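Local coordinates for protein 5-oxoprolinase subunit C (Escherichia coli, PDB 5DUD) that serves as subunit C of the ATP-dependent 5-oxoprolinase, which cleaves 5-oxoproline to L-glutamate as it hydrolyses ATP to ADP and phosphate, at residues 267-272 / 276-281; 129-134 / 246-251; 11-16 / 119-124; 16-21 / 134-139; 70-75 / 98-103. One frame throughout, in Å; residues are numbered along the deposited sequence.

Contact 1 (267-272 / 276-281)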
# COMPACT_ATOMS: atom_id res chain seq x y z
N TYR A 267 -2.03 7.50 -12.39
CA TYR A 267 -1.15 8.67 -12.36
C TYR A 267 -1.94 9.99 -12.33
O TYR A 267 -1.44 10.97 -11.79
CB TYR A 267 -0.14 8.66 -13.53
CG TYR A 267 -0.66 9.13 -14.88
CD1 TYR A 267 -0.55 10.46 -15.25
CD2 TYR A 267 -1.10 8.22 -15.83
CE1 TYR A 267 -0.97 10.89 -16.51
CE2 TYR A 267 -1.51 8.63 -17.09
CZ TYR A 267 -1.43 9.97 -17.44
OH TYR A 267 -1.86 10.38 -18.68
N HIS A 268 -3.18 10.02 -12.86
CA HIS A 268 -4.00 11.24 -12.86
C HIS A 268 -4.40 11.68 -11.43
O HIS A 268 -4.45 12.89 -11.18
CB HIS A 268 -5.28 11.08 -13.70
CG HIS A 268 -5.05 11.01 -15.18
ND1 HIS A 268 -5.42 12.05 -16.01
CD2 HIS A 268 -4.52 10.02 -15.93
CE1 HIS A 268 -5.11 11.66 -17.24
NE2 HIS A 268 -4.57 10.44 -17.23
N LEU A 269 -4.69 10.73 -10.52
CA LEU A 269 -5.11 11.02 -9.13
C LEU A 269 -4.05 11.88 -8.39
O LEU A 269 -4.41 12.80 -7.66
CB LEU A 269 -5.36 9.72 -8.32
CG LEU A 269 -6.74 9.02 -8.29
CD1 LEU A 269 -7.80 9.85 -7.53
CD2 LEU A 269 -7.18 8.49 -9.65
N ALA A 270 -2.76 11.55 -8.59
CA ALA A 270 -1.61 12.20 -7.96
C ALA A 270 -1.54 13.70 -8.18
O ALA A 270 -1.06 14.40 -7.30
CB ALA A 270 -0.31 11.57 -8.47
N GLN A 271 -1.98 14.19 -9.36
CA GLN A 271 -1.90 15.62 -9.66
C GLN A 271 -3.16 16.40 -9.30
O GLN A 271 -3.09 17.63 -9.28
CB GLN A 271 -1.60 15.84 -11.15
CG GLN A 271 -0.31 15.19 -11.67
CD GLN A 271 0.95 15.45 -10.87
OE1 GLN A 271 1.07 16.42 -10.11
NE2 GLN A 271 1.98 14.67 -11.13
N ILE A 272 -4.28 15.73 -9.01
CA ILE A 272 -5.53 16.43 -8.71
C ILE A 272 -5.43 17.26 -7.41
O ILE A 272 -5.26 16.69 -6.33
CB ILE A 272 -6.75 15.46 -8.63
CG1 ILE A 272 -7.14 15.00 -10.06
CG2 ILE A 272 -7.96 16.12 -7.95
CD1 ILE A 272 -7.94 13.71 -10.11
N GLN A 276 -10.31 20.41 -6.22
CA GLN A 276 -10.88 20.15 -7.55
C GLN A 276 -11.68 18.83 -7.60
O GLN A 276 -11.31 17.87 -6.93
CB GLN A 276 -9.76 20.11 -8.60
CG GLN A 276 -9.04 21.45 -8.82
CD GLN A 276 -9.86 22.42 -9.63
OE1 GLN A 276 -9.74 22.50 -10.85
NE2 GLN A 276 -10.70 23.21 -8.96
N PRO A 277 -12.73 18.76 -8.45
CA PRO A 277 -13.52 17.53 -8.55
C PRO A 277 -12.80 16.40 -9.29
O PRO A 277 -11.74 16.59 -9.87
CB PRO A 277 -14.78 17.98 -9.30
CG PRO A 277 -14.33 19.12 -10.12
CD PRO A 277 -13.28 19.82 -9.32
N ILE A 278 -13.41 15.19 -9.26
CA ILE A 278 -12.94 13.97 -9.92
C ILE A 278 -14.13 13.26 -10.56
O ILE A 278 -15.09 12.95 -9.85
CB ILE A 278 -12.19 12.99 -8.96
CG1 ILE A 278 -11.25 13.72 -7.98
CG2 ILE A 278 -11.42 11.93 -9.77
CD1 ILE A 278 -10.64 12.82 -6.90
N HIS A 279 -14.08 12.97 -11.87
CA HIS A 279 -15.15 12.25 -12.57
C HIS A 279 -14.72 10.83 -12.87
O HIS A 279 -13.58 10.60 -13.28
CB HIS A 279 -15.54 12.96 -13.88
CG HIS A 279 -16.01 14.36 -13.70
ND1 HIS A 279 -15.16 15.44 -13.88
CD2 HIS A 279 -17.24 14.83 -13.38
CE1 HIS A 279 -15.89 16.52 -13.66
NE2 HIS A 279 -17.15 16.20 -13.36
N PHE A 280 -15.62 9.86 -12.69
CA PHE A 280 -15.35 8.46 -12.98
C PHE A 280 -16.00 8.08 -14.31
O PHE A 280 -17.15 8.46 -14.56
CB PHE A 280 -15.83 7.54 -11.86
CG PHE A 280 -15.03 7.65 -10.58
CD1 PHE A 280 -13.73 7.19 -10.51
CD2 PHE A 280 -15.61 8.17 -9.43
CE1 PHE A 280 -13.00 7.28 -9.32
CE2 PHE A 280 -14.89 8.25 -8.24
CZ PHE A 280 -13.59 7.81 -8.19
N VAL A 281 -15.28 7.34 -15.15
CA VAL A 281 -15.75 6.87 -16.45
C VAL A 281 -15.90 5.35 -16.38
O VAL A 281 -14.97 4.67 -15.95
CB VAL A 281 -14.78 7.31 -17.58
CG1 VAL A 281 -15.09 6.61 -18.90
CG2 VAL A 281 -14.80 8.82 -17.77

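Contact 2 (129-134 / 246-251)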
# COMPACT_ATOMS: atom_id res chain seq x y z
N SER A 129 11.93 3.07 -1.49
CA SER A 129 10.70 3.84 -1.26
C SER A 129 10.48 4.08 0.22
O SER A 129 10.53 3.14 1.01
CB SER A 129 9.50 3.10 -1.84
OG SER A 129 9.57 3.07 -3.25
N THR A 130 10.17 5.33 0.58
CA THR A 130 9.96 5.72 1.97
C THR A 130 8.56 5.32 2.43
O THR A 130 7.57 5.73 1.83
CB THR A 130 10.15 7.24 2.15
OG1 THR A 130 11.28 7.67 1.39
CG2 THR A 130 10.35 7.64 3.61
N ASP A 131 8.49 4.51 3.50
CA ASP A 131 7.24 4.09 4.12
C ASP A 131 7.09 4.90 5.41
O ASP A 131 7.80 4.64 6.38
CB ASP A 131 7.25 2.57 4.36
CG ASP A 131 5.88 1.93 4.51
OD1 ASP A 131 4.92 2.66 4.85
OD2 ASP A 131 5.77 0.71 4.30
N LEU A 132 6.25 5.94 5.38
CA LEU A 132 6.08 6.87 6.49
C LEU A 132 5.29 6.28 7.66
O LEU A 132 5.49 6.71 8.79
CB LEU A 132 5.40 8.16 6.01
CG LEU A 132 6.16 8.93 4.93
CD1 LEU A 132 5.23 9.82 4.14
CD2 LEU A 132 7.29 9.75 5.52
N LYS A 133 4.41 5.29 7.40
CA LYS A 133 3.63 4.63 8.45
C LYS A 133 4.48 3.59 9.19
O LYS A 133 4.35 3.44 10.40
CB LYS A 133 2.38 3.96 7.85
CG LYS A 133 1.50 3.22 8.86
CD LYS A 133 0.11 2.96 8.30
CE LYS A 133 -0.72 2.04 9.16
NZ LYS A 133 -1.05 2.63 10.49
N VAL A 134 5.34 2.87 8.44
CA VAL A 134 6.20 1.82 8.97
C VAL A 134 7.53 2.39 9.49
O VAL A 134 8.10 1.83 10.42
CB VAL A 134 6.45 0.73 7.88
CG1 VAL A 134 7.33 -0.39 8.40
CG2 VAL A 134 5.12 0.18 7.35
N MET A 246 -4.48 4.22 -2.39
CA MET A 246 -3.31 4.61 -3.17
C MET A 246 -2.15 3.63 -2.85
O MET A 246 -2.42 2.48 -2.49
CB MET A 246 -2.95 6.09 -2.91
CG MET A 246 -4.09 7.06 -3.22
SD MET A 246 -4.74 6.99 -4.91
CE MET A 246 -3.40 7.75 -5.82
N ASN A 247 -0.88 4.03 -3.02
CA ASN A 247 0.27 3.13 -2.87
C ASN A 247 0.58 2.70 -1.42
O ASN A 247 0.87 1.52 -1.22
CB ASN A 247 1.52 3.73 -3.50
CG ASN A 247 1.38 4.06 -4.98
OD1 ASN A 247 0.29 4.37 -5.47
ND2 ASN A 247 2.48 4.05 -5.71
N ASP A 248 0.53 3.62 -0.43
CA ASP A 248 0.83 3.29 0.98
C ASP A 248 -0.37 2.67 1.74
O ASP A 248 -0.24 2.39 2.93
CB ASP A 248 1.30 4.54 1.74
CG ASP A 248 2.69 5.01 1.35
OD1 ASP A 248 3.11 4.73 0.21
OD2 ASP A 248 3.34 5.69 2.17
N ALA A 249 -1.52 2.41 1.07
CA ALA A 249 -2.73 1.84 1.68
C ALA A 249 -2.53 0.48 2.35
O ALA A 249 -1.53 -0.20 2.14
CB ALA A 249 -3.82 1.68 0.62
N GLN A 250 -3.55 0.08 3.13
CA GLN A 250 -3.63 -1.23 3.79
C GLN A 250 -3.63 -2.36 2.78
O GLN A 250 -4.28 -2.24 1.74
CB GLN A 250 -4.96 -1.34 4.58
CG GLN A 250 -4.92 -0.88 6.01
CD GLN A 250 -6.16 -1.36 6.73
OE1 GLN A 250 -6.19 -2.44 7.33
NE2 GLN A 250 -7.26 -0.62 6.59
N THR A 251 -2.98 -3.50 3.09
CA THR A 251 -3.03 -4.65 2.19
C THR A 251 -4.35 -5.44 2.35
O THR A 251 -4.78 -6.06 1.38
CB THR A 251 -1.85 -5.57 2.41
OG1 THR A 251 -1.88 -6.07 3.74
CG2 THR A 251 -0.51 -4.89 2.13
O HOH W 1 1.75 1.46 4.62

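Contact 3 (11-16 / 119-124)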
# COMPACT_ATOMS: atom_id res chain seq x y z
N THR A 11 8.07 15.86 1.24
CA THR A 11 9.11 15.44 0.29
C THR A 11 9.73 14.13 0.79
O THR A 11 10.10 14.05 1.96
CB THR A 11 10.15 16.55 0.12
OG1 THR A 11 9.47 17.77 -0.15
CG2 THR A 11 11.14 16.26 -1.02
N THR A 12 9.85 13.12 -0.10
CA THR A 12 10.40 11.79 0.22
C THR A 12 11.17 11.18 -0.95
O THR A 12 10.95 11.58 -2.09
CB THR A 12 9.26 10.81 0.61
OG1 THR A 12 8.34 10.69 -0.48
CG2 THR A 12 8.55 11.21 1.87
N VAL A 13 12.02 10.18 -0.66
CA VAL A 13 12.76 9.42 -1.68
C VAL A 13 11.86 8.28 -2.15
O VAL A 13 11.53 7.41 -1.34
CB VAL A 13 14.11 8.89 -1.14
CG1 VAL A 13 14.95 8.27 -2.26
CG2 VAL A 13 14.90 9.98 -0.41
N GLN A 14 11.45 8.28 -3.43
CA GLN A 14 10.56 7.26 -3.96
C GLN A 14 11.21 6.50 -5.11
O GLN A 14 12.02 7.05 -5.85
CB GLN A 14 9.23 7.89 -4.42
CG GLN A 14 8.40 8.48 -3.27
CD GLN A 14 7.92 7.45 -2.26
OE1 GLN A 14 7.82 6.25 -2.55
NE2 GLN A 14 7.59 7.89 -1.06
N ASP A 15 10.86 5.21 -5.20
CA ASP A 15 11.37 4.21 -6.15
C ASP A 15 10.22 3.57 -6.96
O ASP A 15 9.09 4.07 -6.92
CB ASP A 15 12.09 3.13 -5.31
CG ASP A 15 13.32 2.53 -5.95
OD1 ASP A 15 14.34 3.23 -6.02
OD2 ASP A 15 13.27 1.34 -6.34
N GLY A 16 10.51 2.49 -7.69
CA GLY A 16 9.51 1.68 -8.38
C GLY A 16 8.50 1.04 -7.44
O GLY A 16 7.31 0.98 -7.76
N ILE A 119 19.89 8.27 -6.37
CA ILE A 119 20.17 8.62 -4.98
C ILE A 119 20.63 7.36 -4.27
O ILE A 119 19.83 6.44 -4.08
CB ILE A 119 18.94 9.26 -4.28
CG1 ILE A 119 18.46 10.53 -5.03
CG2 ILE A 119 19.27 9.58 -2.81
CD1 ILE A 119 17.13 11.07 -4.59
N ASP A 120 21.92 7.29 -3.94
CA ASP A 120 22.48 6.14 -3.26
C ASP A 120 22.06 6.18 -1.80
O ASP A 120 22.61 6.97 -1.03
CB ASP A 120 24.02 6.10 -3.41
CG ASP A 120 24.67 4.78 -3.05
OD1 ASP A 120 24.01 3.94 -2.40
OD2 ASP A 120 25.84 4.57 -3.44
N VAL A 121 21.05 5.38 -1.44
CA VAL A 121 20.53 5.25 -0.07
C VAL A 121 20.35 3.75 0.15
O VAL A 121 20.23 3.02 -0.83
CB VAL A 121 19.24 6.06 0.20
CG1 VAL A 121 19.55 7.54 0.46
CG2 VAL A 121 18.21 5.91 -0.91
N PRO A 122 20.36 3.24 1.39
CA PRO A 122 20.28 1.77 1.55
C PRO A 122 18.95 1.18 1.06
O PRO A 122 17.90 1.61 1.53
CB PRO A 122 20.49 1.54 3.05
CG PRO A 122 20.77 2.85 3.66
CD PRO A 122 20.54 3.94 2.68
N PRO A 123 18.98 0.25 0.07
CA PRO A 123 17.72 -0.34 -0.41
C PRO A 123 17.19 -1.33 0.61
O PRO A 123 17.75 -2.41 0.78
CB PRO A 123 18.12 -1.01 -1.74
CG PRO A 123 19.55 -1.32 -1.58
CD PRO A 123 20.15 -0.34 -0.62
N VAL A 124 16.14 -0.93 1.34
CA VAL A 124 15.52 -1.75 2.37
C VAL A 124 14.50 -2.69 1.73
O VAL A 124 13.41 -2.25 1.37
CB VAL A 124 14.87 -0.86 3.47
CG1 VAL A 124 14.10 -1.71 4.48
CG2 VAL A 124 15.91 0.01 4.16

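Contact 4 (16-21 / 134-139)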
# COMPACT_ATOMS: atom_id res chain seq x y z
N GLY A 16 10.51 2.49 -7.69
CA GLY A 16 9.51 1.68 -8.38
C GLY A 16 8.50 1.04 -7.44
O GLY A 16 7.31 0.98 -7.76
N GLY A 17 8.98 0.54 -6.29
CA GLY A 17 8.13 -0.07 -5.28
C GLY A 17 8.74 -1.26 -4.58
O GLY A 17 9.55 -2.00 -5.17
N ARG A 18 8.35 -1.46 -3.33
CA ARG A 18 8.79 -2.57 -2.48
C ARG A 18 7.85 -3.77 -2.72
O ARG A 18 6.95 -4.03 -1.93
CB ARG A 18 8.80 -2.10 -1.01
CG ARG A 18 9.46 -3.06 -0.05
CD ARG A 18 9.73 -2.47 1.33
NE ARG A 18 10.81 -1.47 1.30
CZ ARG A 18 10.67 -0.15 1.23
NH1 ARG A 18 9.45 0.40 1.17
NH2 ARG A 18 11.73 0.64 1.21
N HIS A 19 8.05 -4.48 -3.85
CA HIS A 19 7.20 -5.61 -4.27
C HIS A 19 7.62 -6.95 -3.63
O HIS A 19 8.71 -7.06 -3.06
CB HIS A 19 7.21 -5.73 -5.80
CG HIS A 19 6.83 -4.47 -6.52
ND1 HIS A 19 7.77 -3.71 -7.20
CD2 HIS A 19 5.62 -3.86 -6.63
CE1 HIS A 19 7.11 -2.68 -7.70
NE2 HIS A 19 5.81 -2.74 -7.40
N GLY A 20 6.75 -7.95 -3.77
CA GLY A 20 6.91 -9.30 -3.23
C GLY A 20 6.51 -9.48 -1.78
O GLY A 20 6.55 -10.62 -1.30
N PHE A 21 6.12 -8.42 -1.04
CA PHE A 21 5.79 -8.56 0.37
C PHE A 21 4.37 -8.08 0.75
O PHE A 21 4.15 -7.76 1.91
CB PHE A 21 6.83 -7.84 1.26
CG PHE A 21 8.26 -7.94 0.76
CD1 PHE A 21 9.00 -9.10 0.96
CD2 PHE A 21 8.83 -6.91 0.04
CE1 PHE A 21 10.31 -9.19 0.50
CE2 PHE A 21 10.14 -7.00 -0.41
CZ PHE A 21 10.87 -8.14 -0.20
N VAL A 134 5.34 2.87 8.44
CA VAL A 134 6.20 1.82 8.97
C VAL A 134 7.53 2.39 9.49
O VAL A 134 8.10 1.83 10.42
CB VAL A 134 6.45 0.73 7.88
CG1 VAL A 134 7.33 -0.39 8.40
CG2 VAL A 134 5.12 0.18 7.35
N GLY A 135 8.03 3.45 8.86
CA GLY A 135 9.29 4.08 9.24
C GLY A 135 10.51 3.38 8.68
O GLY A 135 11.46 3.12 9.42
N ILE A 136 10.49 3.06 7.37
CA ILE A 136 11.60 2.39 6.67
C ILE A 136 11.81 3.01 5.28
O ILE A 136 10.92 3.66 4.75
CB ILE A 136 11.37 0.86 6.56
CG1 ILE A 136 10.04 0.53 5.83
CG2 ILE A 136 11.42 0.21 7.93
CD1 ILE A 136 9.93 -0.91 5.33
N GLY A 137 12.99 2.76 4.71
CA GLY A 137 13.34 3.24 3.38
C GLY A 137 13.65 4.72 3.29
O GLY A 137 13.36 5.48 4.21
N GLY A 138 14.24 5.10 2.16
CA GLY A 138 14.63 6.48 1.87
C GLY A 138 15.73 6.98 2.78
O GLY A 138 16.83 6.43 2.78
N LEU A 139 15.42 8.00 3.59
CA LEU A 139 16.35 8.56 4.55
C LEU A 139 15.75 8.43 5.94
O LEU A 139 15.01 9.31 6.39
CB LEU A 139 16.68 10.02 4.20

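Contact 5 (70-75 / 98-103)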
# COMPACT_ATOMS: atom_id res chain seq x y z
N PHE A 70 20.62 16.26 -14.63
CA PHE A 70 19.39 16.17 -13.83
C PHE A 70 18.15 16.39 -14.70
O PHE A 70 18.27 16.75 -15.88
CB PHE A 70 19.42 17.18 -12.66
CG PHE A 70 18.91 18.57 -12.96
CD1 PHE A 70 19.71 19.49 -13.62
CD2 PHE A 70 17.65 18.96 -12.55
CE1 PHE A 70 19.24 20.78 -13.87
CE2 PHE A 70 17.18 20.25 -12.81
CZ PHE A 70 17.98 21.15 -13.47
N ALA A 71 16.97 16.17 -14.13
CA ALA A 71 15.70 16.34 -14.84
C ALA A 71 14.55 16.55 -13.86
O ALA A 71 14.60 16.06 -12.73
CB ALA A 71 15.44 15.13 -15.71
N LEU A 72 13.50 17.27 -14.30
CA LEU A 72 12.29 17.54 -13.51
C LEU A 72 11.05 17.07 -14.28
O LEU A 72 10.98 17.26 -15.49
CB LEU A 72 12.17 19.03 -13.20
CG LEU A 72 13.01 19.61 -12.06
CD1 LEU A 72 13.03 21.13 -12.14
CD2 LEU A 72 12.49 19.16 -10.69
N THR A 73 10.10 16.41 -13.59
CA THR A 73 8.84 15.91 -14.18
C THR A 73 7.69 16.20 -13.20
O THR A 73 7.90 16.86 -12.19
CB THR A 73 8.96 14.40 -14.52
OG1 THR A 73 9.50 13.73 -13.40
CG2 THR A 73 9.81 14.13 -15.77
N GLY A 74 6.48 15.72 -13.52
CA GLY A 74 5.30 15.92 -12.68
C GLY A 74 4.69 17.30 -12.86
O GLY A 74 4.64 17.81 -13.98
N ALA A 75 4.24 17.92 -11.75
CA ALA A 75 3.63 19.26 -11.79
C ALA A 75 4.70 20.34 -12.01
O ALA A 75 5.73 20.32 -11.35
CB ALA A 75 2.88 19.53 -10.50
N GLN A 98 25.37 25.00 -7.66
CA GLN A 98 24.17 25.63 -8.22
C GLN A 98 22.93 25.19 -7.46
O GLN A 98 22.79 24.01 -7.17
CB GLN A 98 24.01 25.27 -9.71
CG GLN A 98 25.26 25.49 -10.55
CD GLN A 98 24.92 25.59 -12.02
OE1 GLN A 98 25.06 24.62 -12.78
NE2 GLN A 98 24.43 26.74 -12.44
N ARG A 99 22.04 26.14 -7.13
CA ARG A 99 20.78 25.85 -6.44
C ARG A 99 19.64 25.78 -7.43
O ARG A 99 19.63 26.57 -8.38
CB ARG A 99 20.47 26.92 -5.39
CG ARG A 99 21.45 26.96 -4.24
CD ARG A 99 20.94 27.88 -3.14
NE ARG A 99 21.71 27.74 -1.90
CZ ARG A 99 21.36 28.26 -0.72
NH1 ARG A 99 20.23 28.96 -0.61
NH2 ARG A 99 22.12 28.07 0.35
N LEU A 100 18.70 24.84 -7.22
CA LEU A 100 17.49 24.65 -8.04
C LEU A 100 16.29 25.03 -7.18
O LEU A 100 15.96 24.31 -6.24
CB LEU A 100 17.41 23.18 -8.49
CG LEU A 100 16.20 22.77 -9.35
CD1 LEU A 100 16.35 23.27 -10.77
CD2 LEU A 100 16.03 21.27 -9.32
N THR A 101 15.60 26.13 -7.51
CA THR A 101 14.52 26.64 -6.68
C THR A 101 13.12 26.41 -7.24
O THR A 101 12.66 27.16 -8.10
CB THR A 101 14.74 28.14 -6.43
OG1 THR A 101 14.65 28.84 -7.67
CG2 THR A 101 16.09 28.42 -5.79
N LEU A 102 12.40 25.43 -6.69
CA LEU A 102 11.00 25.18 -7.08
C LEU A 102 10.06 26.01 -6.20
O LEU A 102 10.34 26.19 -5.02
CB LEU A 102 10.65 23.69 -6.97
CG LEU A 102 11.12 22.80 -8.12
CD1 LEU A 102 12.61 22.88 -8.32
CD2 LEU A 102 10.71 21.36 -7.89
N LYS A 103 8.96 26.52 -6.76
CA LYS A 103 7.97 27.33 -6.02
C LYS A 103 6.64 26.55 -5.92
O LYS A 103 6.60 25.41 -6.35
CB LYS A 103 7.79 28.69 -6.72

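Contact 1 (267-272 / 276-281)
Ile272 and Ile278 make the main apolar meeting between 267-272 and 276-281. The CD1 methyl of Ile272 lies 3.9 Å from CG2 of Ile278 and equally close to its CG1. CG2 of Ile272 also comes to 4.1 Å from Ile278 CG1, so both branches of Ile272 work on one partner. The two side chains cross at a slant. In Ile272 the CG1 branch sits beside the backbone N (chi1 -74°) and runs on almost straight, which carries CD1 forward to the strand. Leu269, one helical turn earlier, adds a methyl from another direction. Its CD1 stands 4.2 Å from CD1 of Ile278, and these two side chains meet at about a right angle.

The helix 266-271 and the strand 277-282 are neighbours in sequence, separated by a short loop, 272-276. The strand is a member of the seven-stranded sheet of the C-terminal half, in a protein whose family belongs to the cyclophilin-like clan. Ile174 of strand 173-178 touches both Leu269 and Ile278, and Leu211 packs on Ile278.

The backbone just before the strand also takes part. Ile272 CG2 lies 3.9 Å from the carbonyl O of Gln276. With only a CB in place of the Ile272 side chain, as in an alanine, Ile278 CG1 and CG2 would probably lose their main partner across this contact and a gap would open beside them.

Polar groups of the helix find partners elsewhere. Gln271 bonds to Asp33 and to the backbone of Met109 and Arg110. Within 267-272, Ile272 N bonds to Leu269 O at 3.2 Å.

Contact 2 (129-134 / 246-251)
The carbonyl O of Asp248 accepts a hydrogen bond of 2.8 Å from a water, and the same water gives a weak one of 3.4 Å to OD1 of Asp131. This water is the bridge between 129-134 and 246-251, since no direct hydrogen bond joins the two segments. Ser27 OG adds a further weak bond to the same carbonyl of Asp248.

The side chains themselves stay apart. Asp131 OD1 and Asp248 OD2 are 4.3 Å from each other, two carboxylates, probably like charges, both buried. OD2 of Asp248 also lies 4.2 Å from the carbonyl O of Thr130. Asp131 has CG anti to its backbone N (chi1 -159°), and this brings its carboxylate closer to Asp248 than its CB direction alone would.

The contact joins a long loop, between strands 110-115 and 149-150, to the short one between strands 243-245 and 252-253. Strand 243-245 belongs to the seven-stranded, C-terminal sheet. The contact is thus a seam between the two halves of the chain.

Asp248 OD1 forms a salt bridge with Arg206, which probably offsets part of the crowding of negative charge. Thr130 OG1 instead bonds to the carbonyl of Val13. Lys133 and Gln250 pack on side chains of a chain of another protein.

Contact 3 (11-16 / 119-124)
This is a small, wholly apolar contact between Val13, on the edge strand 12-14 of a five-stranded antiparallel sheet, and Ile119 and Val121, in the long loop after strand 110-115. A single methyl does the touching on the strand side. Val13 CG1 lies 4.2 Å from CD1 of Ile119 and also 4.2 Å from CG2 of Val121. The loop therefore offers two methyls, two residues apart in sequence, to one methyl of the strand. All three side chains leave the backbone toward the other segment.

The torsions explain the reach. CG1 of Val13 lies opposite the backbone N (chi1 -172°) and points out at the loop. Ile119 has an extended outer bond (chi2 168°), which puts its CD1 at the end of a straight branch.

No hydrogen bond crosses between these segments. The backbone of strand 12-14 bonds to strand 52-56 through Thr12 with Glu54 and Gln14 with Ala52. Val13 pairs instead with Thr130, further along the same loop region.

Leu53 and Leu150 each touch both Val13 and Ile119. The result is an apolar cluster in which loop 119-124 packs on strand 12-14, outermost in its sheet within this chain, and residues of both N-terminal sheets join in.

Contact 4 (16-21 / 134-139)
Arg18 meets Ile136 and Gly137 with its guanidinium group. The CD1 methyl of Ile136 lies over one face of that group, toward its rim, and is 4.2 Å from NE. On the far end NH2 comes within 3.7 Å of CA of Gly137. The two side chains, Arg18 and Ile136, pass each other at a slant.

The glycine leaves room for this. A CB at residue 137 would point at NH2 of Arg18 and collide with it. The positive phi of Gly137 (75°) also suits a residue without a side chain.

Arg18 gets there by a bent chain. CG is anti to the backbone N (chi1 -170°), and the turn comes later, at chi3. Polar partners then fix the group. NE bonds to the carbonyl of Val124, and NH2 bonds to that of Ser129 and weakly to that of Ser127. The buried guanidinium is thus gripped by backbone carbonyls of 124-129, and the apolar methyl of Ile136 packs above it.

Both segments reach a chain of another protein. Gly20 N bonds to an acidic side chain there, and Ile136 packs on an apolar one.

Two motifs shape these backbones. Arg18 is the centre of an inverse gamma turn, whose bond, from His19 N to Gly17 O, is weak at 3.2 Å. On the other side Gly135 and Ile136 together face Asp131 in a G1 beta bulge.

Contact 5 (70-75 / 98-103)
Leu100 and Phe70 meet between two stacked beta sheets of the N-terminal half. Strand 70-74 belongs to the five-stranded sheet and strand 99-102 to the six-stranded one. Their axes run 11.2 Å apart at an angle of 8°, nearly parallel in direction. Side chains from both strands fill the space between them, and no hydrogen bond crosses it.

From its CB, Leu100 points at the opposing strand. CG is anti to the backbone N (chi1 179°), which carries both methyls to the side chains of 70-75. At the tip the methyls divide the work. CD1 sits 3.7 Å from CE2 of Phe70, with CZ only slightly farther off. CD2 lies 3.8 Å from Phe70 CE2 and also 4.1 Å from CD1 of Leu72. The Phe70 side chain crosses Leu100 at a slant, while Leu72 and Leu100 come tip to tip.

Cutting Leu100 back to an alanine would take away both methyls, which would probably leave CE2 and CZ of Phe70 and the CD1 methyl of Leu72 without their partner across this contact, opening a gap between the sheets.

Neighbours extend the layer. Leu113 of strand 110-115 touches Phe70, Leu72 and Leu100, and Phe64 of strand 60-64 packs on Leu100. Ala79 touches both Leu72 and Leu102.

Further along, Leu72 turns its other methyl to the next inward residue of the opposite strand. The two side chains slide past each other in opposite directions, and CD2 of Leu72 ends 4.0 Å from CD2 of Leu102.

Overall arrangement
Contacts 2, 3 and 4 form one cluster. Contact 4 lies about 8 Å from contacts 2 and 3 (centre to centre), which are about 14 Å from each other. Gly16 belongs to contacts 3 and 4, and Val134 to contacts 2 and 4. Contact 1 sits across the chain's centre from contacts 3 and 4, with centres 26 and 25 Å away. It still touches contact 2, where Leu269 CB meets Met246 CE at 3.7 Å. It also touches contact 5, where Gln271 OE1 meets Ala75 CB at 3.6 Å. Along the chain, contact 5 is nested inside the loops closed by contacts 3 and 4.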